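Local atomic coordinates of enoyl CoA hydratase/isomerase (Crotonase) (Legionella pneumophila subsp. pneumophila, PDB entry 3I47), a protein that probably acts as an enoyl-CoA hydratase or isomerase of the crotonase family, adding water across the double bond of enoyl-CoA thioesters or shifting it. Residues Thr47-Lys55 against Ala197-Pro205. Numbering follows the deposited sequence.
Sequences TNVRVIVLK and ASQISNNAP
R50 reaches over the C-terminal end of helix 189-201 and donates from NH1 to the backbone O of S201, 2.8 Å away, in a nearly straight bond. The oxygen lies within 3° of the guanidinium plane, and NH1 sits almost on the extension of its C=O bond. Two torsional features deliver the group: CG stands anti to the carbonyl carbon (chi1 -72°), and the side chain is then stretched out as far as NE. While NH1 makes this bond at the edge, P205 covers one face, its CG riding 3.8 Å over the group, near the border rather than the centre, with its CB 3.8 Å from R50 NE. The cation thus meets a helix C-terminus, where the helix dipole would be expected to favour a positive charge, and the first turn of the next helix, 205-218. NH2 has a further acceptor in the backbone O of W259, near the chain's C-terminus.

One residue on, the contact becomes apolar. V51 sends its two methyls to different parts of the helix: CG1 to A197 CB, and CG2 to I200 CG2 and S201 CB, both at 3.8 Å. V53 follows with CG2, 4.0 Å from that same A197 CB, so the small alanine lies against two valines on one face of the strand. Beside them S201 OG bonds the carbonyl O of S198 at 2.7 Å and, weakly, the O of D12.

Strand 51-55 and helix 197-201 run nearly antiparallel (162°), their axes 8.8 Å apart, an example of α/β packing in which one sheet face receives a helix, here within the crotonase fold, with an arginine joining the end of helix 189-201 to the start of helix 205-218 and the C-terminal tail.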
# COMPACT_ATOMS: atom_id res chain seq x y z
N THR A 47 8.65 10.35 -13.21
CA THR A 47 8.50 11.69 -12.65
C THR A 47 7.09 12.28 -12.86
O THR A 47 6.73 13.24 -12.19
CB THR A 47 9.56 12.69 -13.19
OG1 THR A 47 9.48 12.74 -14.61
CG2 THR A 47 10.96 12.27 -12.77
N ASN A 48 6.32 11.69 -13.78
CA ASN A 48 4.92 12.10 -13.99
C ASN A 48 3.95 11.57 -12.93
O ASN A 48 2.78 11.95 -12.91
CB ASN A 48 4.46 11.69 -15.39
CG ASN A 48 5.20 12.42 -16.50
OD1 ASN A 48 5.47 13.62 -16.40
ND2 ASN A 48 5.55 11.69 -17.55
N VAL A 49 4.43 10.67 -12.07
CA VAL A 49 3.61 10.06 -11.02
C VAL A 49 4.02 10.60 -9.66
O VAL A 49 5.20 10.58 -9.32
CB VAL A 49 3.75 8.51 -11.05
CG1 VAL A 49 3.02 7.86 -9.86
CG2 VAL A 49 3.20 7.95 -12.35
N ARG A 50 3.05 11.08 -8.89
CA ARG A 50 3.27 11.51 -7.52
C ARG A 50 2.70 10.53 -6.51
O ARG A 50 3.24 10.41 -5.41
CB ARG A 50 2.68 12.90 -7.25
CG ARG A 50 3.45 14.03 -7.91
CD ARG A 50 2.82 15.37 -7.60
NE ARG A 50 3.52 16.45 -8.31
CZ ARG A 50 3.08 17.70 -8.41
NH1 ARG A 50 1.93 18.05 -7.84
NH2 ARG A 50 3.78 18.59 -9.10
N VAL A 51 1.60 9.87 -6.86
CA VAL A 51 0.91 8.97 -5.91
C VAL A 51 0.63 7.66 -6.64
O VAL A 51 0.29 7.68 -7.82
CB VAL A 51 -0.43 9.59 -5.41
CG1 VAL A 51 -1.23 8.62 -4.50
CG2 VAL A 51 -0.16 10.93 -4.67
N ILE A 52 0.79 6.54 -5.94
CA ILE A 52 0.55 5.22 -6.51
C ILE A 52 -0.63 4.55 -5.83
O ILE A 52 -0.69 4.49 -4.60
CB ILE A 52 1.81 4.35 -6.36
CG1 ILE A 52 2.97 5.00 -7.14
CG2 ILE A 52 1.56 2.92 -6.89
CD1 ILE A 52 4.33 4.38 -6.84
N VAL A 53 -1.56 4.04 -6.64
CA VAL A 53 -2.73 3.31 -6.14
C VAL A 53 -2.71 1.87 -6.64
O VAL A 53 -2.55 1.62 -7.83
CB VAL A 53 -4.06 3.99 -6.60
CG1 VAL A 53 -5.27 3.16 -6.21
CG2 VAL A 53 -4.18 5.37 -5.98
N LEU A 54 -2.85 0.93 -5.71
CA LEU A 54 -3.09 -0.48 -6.05
C LEU A 54 -4.56 -0.78 -5.84
O LEU A 54 -5.08 -0.62 -4.73
CB LEU A 54 -2.26 -1.41 -5.15
CG LEU A 54 -0.76 -1.13 -4.95
CD1 LEU A 54 -0.13 -2.20 -4.04
CD2 LEU A 54 0.00 -1.02 -6.28
N LYS A 55 -5.24 -1.22 -6.89
CA LYS A 55 -6.66 -1.53 -6.81
C LYS A 55 -6.97 -2.76 -7.63
O LYS A 55 -6.06 -3.40 -8.14
CB LYS A 55 -7.52 -0.32 -7.25
CG LYS A 55 -7.35 0.14 -8.71
CD LYS A 55 -8.21 1.39 -8.96
CE LYS A 55 -8.10 1.89 -10.39
NZ LYS A 55 -8.81 0.97 -11.33
N ALA A 197 -6.57 10.42 -3.67
CA ALA A 197 -5.23 10.33 -4.24
C ALA A 197 -4.87 11.64 -4.95
O ALA A 197 -3.76 12.13 -4.78
CB ALA A 197 -5.11 9.13 -5.19
N SER A 198 -5.83 12.20 -5.69
CA SER A 198 -5.60 13.47 -6.38
C SER A 198 -5.27 14.58 -5.39
O SER A 198 -4.36 15.39 -5.63
CB SER A 198 -6.79 13.85 -7.26
OG SER A 198 -6.89 12.97 -8.37
N GLN A 199 -5.98 14.61 -4.27
CA GLN A 199 -5.71 15.61 -3.22
C GLN A 199 -4.28 15.55 -2.69
O GLN A 199 -3.62 16.58 -2.53
CB GLN A 199 -6.74 15.51 -2.10
CG GLN A 199 -8.09 16.09 -2.51
CD GLN A 199 -9.25 15.54 -1.69
OE1 GLN A 199 -9.07 14.74 -0.76
NE2 GLN A 199 -10.46 15.97 -2.04
N ILE A 200 -3.80 14.34 -2.41
CA ILE A 200 -2.41 14.18 -2.01
C ILE A 200 -1.45 14.60 -3.13
O ILE A 200 -0.42 15.25 -2.87
CB ILE A 200 -2.14 12.71 -1.55
CG1 ILE A 200 -3.00 12.39 -0.32
CG2 ILE A 200 -0.67 12.51 -1.23
CD1 ILE A 200 -3.00 10.91 0.08
N SER A 201 -1.80 14.27 -4.38
CA SER A 201 -0.94 14.59 -5.54
C SER A 201 -0.87 16.09 -5.78
O SER A 201 0.05 16.56 -6.45
CB SER A 201 -1.40 13.85 -6.80
OG SER A 201 -2.52 14.47 -7.40
N ASN A 202 -1.82 16.82 -5.23
CA ASN A 202 -1.83 18.28 -5.38
C ASN A 202 -1.21 19.05 -4.21
O ASN A 202 -1.08 20.28 -4.26
CB ASN A 202 -3.22 18.78 -5.76
CG ASN A 202 -3.63 18.33 -7.14
OD1 ASN A 202 -2.87 18.46 -8.11
ND2 ASN A 202 -4.83 17.77 -7.26
N ASN A 203 -0.80 18.33 -3.17
CA ASN A 203 0.01 18.95 -2.13
C ASN A 203 1.44 19.10 -2.66
O ASN A 203 1.83 18.45 -3.64
CB ASN A 203 -0.01 18.12 -0.84
CG ASN A 203 -1.39 18.09 -0.16
OD1 ASN A 203 -1.72 17.14 0.56
ND2 ASN A 203 -2.18 19.12 -0.40
N ALA A 204 2.23 19.97 -2.02
CA ALA A 204 3.60 20.21 -2.48
C ALA A 204 4.39 18.91 -2.53
O ALA A 204 4.50 18.21 -1.54
CB ALA A 204 4.29 21.22 -1.59
N PRO A 205 4.94 18.57 -3.70
CA PRO A 205 5.46 17.21 -3.87
C PRO A 205 6.68 16.87 -3.02
O PRO A 205 6.75 15.77 -2.47
CB PRO A 205 5.79 17.15 -5.37
CG PRO A 205 5.90 18.56 -5.81
CD PRO A 205 4.92 19.33 -4.96